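Local atomic coordinates of Ion-channel modulator raklp (Rhipicephalus appendiculatus, PDB entry 2W8X), a protein that modulates ion channels, probably activating host maxiK potassium channels as a salivary-gland protein of the tick with a highly modified Kunitz/BPTI fold. Residues N4-L15 with Y46-S54. Numbering follows the deposited sequence. Where two conformers were deposited one is given.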
ATOM      1  N   ASN A   4       0.845  -3.817  11.408  1.00  9.91           N
ATOM      2  CA  ASN A   4       0.357  -5.074  10.853  1.00  9.78           C
ATOM      3  C   ASN A   4      -0.924  -4.799  10.058  1.00 10.91           C
ATOM      4  O   ASN A   4      -1.985  -4.584  10.648  1.00 10.79           O
ATOM      5  CB  ASN A   4       0.082  -6.068  12.000  1.00 10.30           C
ATOM      6  CG  ASN A   4      -0.299  -7.411  11.527  1.00 10.41           C
ATOM      7  OD1 ASN A   4      -0.717  -7.586  10.369  1.00 13.33           O
ATOM      8  ND2 ASN A   4      -0.163  -8.410  12.409  1.00 11.62           N
ATOM      9  N   LYS A   5      -0.777  -4.816   8.732  1.00 11.51           N
ATOM     10  CA  LYS A   5      -1.881  -4.595   7.794  1.00 13.13           C
ATOM     11  C   LYS A   5      -3.030  -5.540   7.917  1.00 13.99           C
ATOM     12  O   LYS A   5      -4.140  -5.211   7.487  1.00 14.00           O
ATOM     13  CB  LYS A   5      -1.357  -4.677   6.326  1.00 15.17           C
ATOM     14  CG  LYS A   5      -0.613  -3.525   6.007  1.00 17.87           C
ATOM     15  CD  LYS A   5      -0.710  -3.062   4.546  1.00 20.63           C
ATOM     16  CE  LYS A   5       0.355  -3.659   3.815  1.00 17.77           C
ATOM     17  NZ  LYS A   5       0.844  -2.866   2.588  1.00 12.87           N
ATOM     18  N   ARG A   6      -2.768  -6.743   8.425  1.00 14.93           N
ATOM     19  CA  ARG A   6      -3.825  -7.740   8.629  1.00 17.80           C
ATOM     20  C   ARG A   6      -4.651  -7.467   9.819  1.00 18.13           C
ATOM     21  O   ARG A   6      -5.787  -7.957   9.890  1.00 21.28           O
ATOM     22  CB  ARG A   6      -3.244  -9.124   8.839  1.00 19.64           C
ATOM     23  CG  ARG A   6      -2.886  -9.800   7.612  1.00 25.93           C
ATOM     24  CD  ARG A   6      -2.557 -11.249   7.872  1.00 30.88           C
ATOM     25  NE  ARG A   6      -3.762 -12.070   7.890  1.00 37.71           N
ATOM     26  CZ  ARG A   6      -3.783 -13.377   8.143  1.00 41.25           C
ATOM     27  NH1 ARG A   6      -2.661 -14.036   8.441  1.00 43.73           N
ATOM     28  NH2 ARG A   6      -4.939 -14.028   8.118  1.00 43.32           N
ATOM     29  N   GLU A   7      -4.102  -6.749  10.793  1.00 16.65           N
ATOM     30  CA  GLU A   7      -4.769  -6.567  12.075  1.00 17.72           C
ATOM     31  C   GLU A   7      -5.384  -5.178  12.289  1.00 17.32           C
ATOM     32  O   GLU A   7      -6.224  -4.982  13.193  1.00 19.72           O
ATOM     33  CB  GLU A   7      -3.823  -7.016  13.221  1.00 17.95           C
ATOM     34  CG  GLU A   7      -3.512  -8.538  13.180  1.00 19.13           C
ATOM     35  CD  GLU A   7      -2.818  -9.135  14.480  1.00 21.71           C
ATOM     36  OE1 GLU A   7      -2.824  -8.466  15.525  1.00 22.34           O
ATOM     37  OE2 GLU A   7      -2.294 -10.277  14.417  1.00 24.84           O
ATOM     38  N   GLY A   8      -5.056  -4.217  11.431  1.00 16.57           N
ATOM     39  CA  GLY A   8      -5.601  -2.886  11.514  1.00 16.85           C
ATOM     40  C   GLY A   8      -5.159  -1.984  10.383  1.00 17.41           C
ATOM     41  O   GLY A   8      -4.405  -2.409   9.540  1.00 16.13           O
ATOM     42  N   PRO A   9      -5.656  -0.748  10.356  1.00 19.16           N
ATOM     43  CA  PRO A   9      -5.298   0.150   9.284  1.00 19.39           C
ATOM     44  C   PRO A   9      -3.903   0.695   9.402  1.00 17.42           C
ATOM     45  O   PRO A   9      -3.277   0.612  10.460  1.00 17.89           O
ATOM     46  CB  PRO A   9      -6.286   1.299   9.445  1.00 21.37           C
ATOM     47  CG  PRO A   9      -6.658   1.279  10.821  1.00 21.82           C
ATOM     48  CD  PRO A   9      -6.652  -0.137  11.253  1.00 21.13           C
ATOM     49  N   CYS A  10      -3.428   1.241   8.289  1.00 15.94           N
ATOM     50  CA  CYS A  10      -2.122   1.838   8.237  1.00 15.55           C
ATOM     51  C   CYS A  10      -2.266   3.314   8.114  1.00 15.89           C
ATOM     52  O   CYS A  10      -2.759   3.819   7.107  1.00 17.62           O
ATOM     53  CB  CYS A  10      -1.350   1.341   7.011  1.00 16.01           C
ATOM     54  SG  CYS A  10      -0.956  -0.446   7.077  1.00 15.43           S
ATOM     55  N   SER A  11      -1.770   4.018   9.102  1.00 15.34           N
ATOM     56  CA  SER A  11      -1.725   5.474   9.035  1.00 16.15           C
ATOM     57  C   SER A  11      -0.677   5.940   8.041  1.00 16.47           C
ATOM     58  O   SER A  11       0.228   5.195   7.661  1.00 14.35           O
ATOM     59  CB  SER A  11      -1.410   6.037  10.414  1.00 16.32           C
ATOM     60  OG  SER A  11      -0.081   5.745  10.809  1.00 16.67           O
ATOM     61  N   GLN A  12      -0.747   7.222   7.671  1.00 17.64           N
ATOM     62  CA  GLN A  12       0.250   7.772   6.774  1.00 17.91           C
ATOM     63  C   GLN A  12       1.659   7.686   7.382  1.00 17.44           C
ATOM     64  O   GLN A  12       2.627   7.412   6.653  1.00 17.85           O
ATOM     65  CB  GLN A  12      -0.137   9.191   6.287  1.00 19.56           C
ATOM     66  CG  GLN A  12      -1.494   9.259   5.602  1.00 23.00           C
ATOM     67  CD  GLN A  12      -1.605   8.461   4.306  1.00 28.25           C
ATOM     68  OE1 GLN A  12      -0.717   8.507   3.458  1.00 34.03           O
ATOM     69  NE2 GLN A  12      -2.705   7.726   4.155  1.00 32.12           N
ATOM     70  N   ARG A  13       1.787   7.822   8.716  1.00 15.67           N
ATOM     71  CA  ARG A  13       3.064   7.647   9.388  1.00 15.26           C
ATOM     72  C   ARG A  13       3.576   6.191   9.288  1.00 13.19           C
ATOM     73  O   ARG A  13       4.753   5.978   9.047  1.00 13.36           O
ATOM     74  CB  ARG A  13       2.994   8.034  10.868  1.00 16.87           C
ATOM     75  CG  ARG A  13       2.952   9.507  11.092  1.00 20.57           C
ATOM     76  CD  ARG A  13       3.005   9.825  12.599  1.00 21.94           C
ATOM     77  NE  ARG A  13       4.299   9.516  13.173  1.00 23.99           N
ATOM     78  CZ  ARG A  13       4.574   9.419  14.476  1.00 26.48           C
ATOM     79  NH1 ARG A  13       3.622   9.620  15.401  1.00 29.36           N
ATOM     80  NH2 ARG A  13       5.797   9.114  14.867  1.00 25.30           N
ATOM     81  N   SER A  14       2.686   5.225   9.460  0.50 11.57           N
ATOM     82  CA  SER A  14       3.069   3.826   9.501  0.50 10.14           C
ATOM     83  C   SER A  14       3.658   3.346   8.171  0.50  9.91           C
ATOM     84  O   SER A  14       4.492   2.453   8.158  0.50  9.68           O
ATOM     85  CB  SER A  14       1.865   2.957   9.881  0.50  9.35           C
ATOM     86  OG  SER A  14       0.980   2.734   8.790  0.50  7.43           O
ATOM     87  N   LEU A  15       3.226   3.954   7.065  1.00  9.94           N
ATOM     88  CA  LEU A  15       3.757   3.644   5.730  1.00  9.98           C
ATOM     89  C   LEU A  15       5.269   3.837   5.623  1.00  9.71           C
ATOM     90  O   LEU A  15       5.929   3.208   4.800  1.00  9.55           O
ATOM     91  CB  LEU A  15       3.094   4.528   4.665  1.00 10.67           C
ATOM     92  CG  LEU A  15       1.589   4.473   4.509  1.00 13.36           C
ATOM     93  CD1 LEU A  15       1.143   5.484   3.444  1.00 15.85           C
ATOM     94  CD2 LEU A  15       1.124   3.058   4.177  1.00 15.35           C
ATOM     95  N   TYR A  46       7.641  -6.955   3.033  1.00  8.08           N
ATOM     96  CA  TYR A  46       6.789  -7.972   3.629  1.00  7.90           C
ATOM     97  C   TYR A  46       5.330  -7.570   3.467  1.00  7.99           C
ATOM     98  O   TYR A  46       4.936  -6.446   3.815  1.00  8.55           O
ATOM     99  CB  TYR A  46       7.154  -8.183   5.099  1.00  7.92           C
ATOM    100  CG  TYR A  46       8.551  -8.764   5.281  1.00  8.34           C
ATOM    101  CD1 TYR A  46       8.788 -10.121   5.214  1.00 11.49           C
ATOM    102  CD2 TYR A  46       9.624  -7.923   5.550  1.00 10.73           C
ATOM    103  CE1 TYR A  46      10.082 -10.601   5.370  1.00 10.83           C
ATOM    104  CE2 TYR A  46      10.892  -8.404   5.696  1.00 12.72           C
ATOM    105  CZ  TYR A  46      11.112  -9.740   5.608  1.00 11.98           C
ATOM    106  OH  TYR A  46      12.431 -10.226   5.813  1.00 12.82           O
ATOM    107  N   ARG A  47       4.527  -8.506   2.962  0.50  8.47           N
ATOM    108  CA  ARG A  47       3.183  -8.224   2.430  0.50  8.61           C
ATOM    109  C   ARG A  47       2.198  -7.640   3.438  0.50  8.39           C
ATOM    110  O   ARG A  47       1.251  -6.950   3.050  0.50  9.27           O
ATOM    111  CB  ARG A  47       2.569  -9.479   1.798  0.50  9.08           C
ATOM    112  CG  ARG A  47       3.192  -9.879   0.484  0.50 11.24           C
ATOM    113  CD  ARG A  47       2.515 -11.099  -0.094  0.50 14.63           C
ATOM    114  NE  ARG A  47       2.936 -11.347  -1.470  0.50 20.14           N
ATOM    115  CZ  ARG A  47       2.628 -12.434  -2.144  0.50 24.76           C
ATOM    116  NH1 ARG A  47       1.906 -13.382  -1.564  0.50 27.98           N
ATOM    117  NH2 ARG A  47       3.073 -12.591  -3.377  0.50 28.59           N
ATOM    118  N   ASP A  48       2.383  -7.949   4.714  1.00  7.99           N
ATOM    119  CA  ASP A  48       1.482  -7.480   5.742  1.00  8.28           C
ATOM    120  C   ASP A  48       2.096  -6.401   6.655  1.00  8.46           C
ATOM    121  O   ASP A  48       1.521  -6.058   7.703  1.00  9.92           O
ATOM    122  CB  ASP A  48       0.931  -8.647   6.556  1.00  9.95           C
ATOM    123  CG  ASP A  48       0.016  -9.522   5.765  1.00 13.04           C
ATOM    124  OD1 ASP A  48      -0.729  -8.967   4.931  1.00 18.54           O
ATOM    125  OD2 ASP A  48       0.025 -10.762   5.987  1.00 19.88           O
ATOM    126  N   ASN A  49       3.227  -5.839   6.244  1.00  7.86           N
ATOM    127  CA  ASN A  49       3.853  -4.727   6.947  1.00  7.56           C
ATOM    128  C   ASN A  49       3.333  -3.427   6.356  1.00  7.25           C
ATOM    129  O   ASN A  49       3.329  -3.263   5.134  1.00  8.56           O
ATOM    130  CB  ASN A  49       5.382  -4.878   6.768  1.00  7.58           C
ATOM    131  CG  ASN A  49       6.226  -3.883   7.548  1.00  8.58           C
ATOM    132  OD1 ASN A  49       5.871  -2.708   7.733  1.00  9.44           O
ATOM    133  ND2 ASN A  49       7.382  -4.375   8.037  1.00  9.95           N
ATOM    134  N   CYS A  50       2.889  -2.493   7.199  1.00  7.67           N
ATOM    135  CA  CYS A  50       2.419  -1.198   6.682  1.00  8.16           C
ATOM    136  C   CYS A  50       3.469  -0.493   5.800  1.00  7.41           C
ATOM    137  O   CYS A  50       3.115   0.216   4.854  1.00  8.43           O
ATOM    138  CB  CYS A  50       1.984  -0.268   7.807  1.00  8.55           C
ATOM    139  SG  CYS A  50       0.420  -0.722   8.592  1.00 11.11           S
ATOM    140  N   ASN A  51       4.752  -0.691   6.106  1.00  7.70           N
ATOM    141  CA  ASN A  51       5.831  -0.208   5.264  1.00  7.99           C
ATOM    142  C   ASN A  51       6.182  -1.251   4.214  1.00  8.29           C
ATOM    143  O   ASN A  51       7.206  -1.937   4.270  1.00  9.50           O
ATOM    144  CB  ASN A  51       7.027   0.238   6.101  1.00  8.15           C
ATOM    145  CG  ASN A  51       8.159   0.824   5.286  1.00  8.32           C
ATOM    146  OD1 ASN A  51       8.096   0.987   4.041  1.00  9.08           O
ATOM    147  ND2 ASN A  51       9.224   1.204   6.007  1.00 10.17           N
ATOM    148  N   SER A  52       5.254  -1.387   3.272  1.00  7.82           N
ATOM    149  CA  SER A  52       5.419  -2.212   2.050  1.00  7.87           C
ATOM    150  C   SER A  52       4.552  -1.548   1.012  1.00  8.45           C
ATOM    151  O   SER A  52       3.419  -1.130   1.313  1.00 10.65           O
ATOM    152  CB  SER A  52       5.014  -3.696   2.239  1.00  9.15           C
ATOM    153  OG  SER A  52       3.648  -3.863   2.551  1.00 11.37           O
ATOM    154  N   HIS A  53       5.111  -1.385  -0.173  1.00  7.28           N
ATOM    155  CA  HIS A  53       4.538  -0.512  -1.209  1.00  8.22           C
ATOM    156  C   HIS A  53       4.483  -1.247  -2.534  1.00  8.57           C
ATOM    157  O   HIS A  53       5.365  -2.041  -2.842  1.00  9.57           O
ATOM    158  CB  HIS A  53       5.388   0.750  -1.324  1.00  8.49           C
ATOM    159  CG  HIS A  53       5.508   1.491  -0.029  1.00  8.65           C
ATOM    160  ND1 HIS A  53       4.757   2.618   0.260  1.00 10.58           N
ATOM    161  CD2 HIS A  53       6.292   1.266   1.050  1.00 10.33           C
ATOM    162  CE1 HIS A  53       5.089   3.046   1.466  1.00 10.89           C
ATOM    163  NE2 HIS A  53       6.001   2.231   1.977  1.00  9.82           N
ATOM    164  N   SER A  54       3.438  -0.983  -3.321  0.50  8.47           N
ATOM    165  CA  SER A  54       3.210  -1.718  -4.562  0.50  8.38           C
ATOM    166  C   SER A  54       4.096  -1.333  -5.743  0.50  9.40           C
ATOM    167  O   SER A  54       4.190  -2.076  -6.721  0.50  9.94           O
ATOM    168  CB  SER A  54       1.751  -1.600  -4.951  0.50  8.00           C
ATOM    169  OG  SER A  54       1.340  -0.252  -5.099  0.50  2.78           O
TER
HETATM  170  O   HOH W   1       0.905  -0.113   3.162  1.00 16.29           O
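C10 and C50 are joined SG to SG by a disulfide with a chi3 of -81°, which pins the two loops covalently at the tightly packed centre, where C50 is the residue most covered by the other segment. S14 suits the place beside it because it is small: in one of its two conformers OG lies 3.3 Å from C50 CB and donates to S11 O, while S11 OG accepts from S14 N, a capping bond in the turn that leads into the helix. H53 offers a flat ring with an N-H at its edge, and NE2 donates to L15 O at 3.0 Å with the oxygen nearly in the ring plane. L15, apolar and branched, rests CD2 3.5 Å from C50 O.

Across the cysteines, K5 N donates to D48 O (2.8 Å). K5 has the length to run, bent at chi2 (-147°) and chi3 (-92°), over the 47-50 backbone and still put NZ among oxygens, 3.0 Å from S52 OG, whose hydroxyl is itself held by N49 O. A water bridges NZ to C50 O, and S54 of the second subunit also bonds NZ. A leucine in place of K5 would probably leave S52 OG, the water and that neighbouring serine without their ammonium partner.

The looser, exposed flank belongs to R6, whose CD lies 3.2 Å from D48 OD2 while the guanidinium makes no salt bridge with it; D48 OD1 turns to S55 of the second subunit.

The contact thus ties the N-terminal loop and helix 14-17 to the loop between strand 44-46 and helix 56-70, with H53 against C59 and C63 of that helix and N51 bonded to Y34 of strand 31-35.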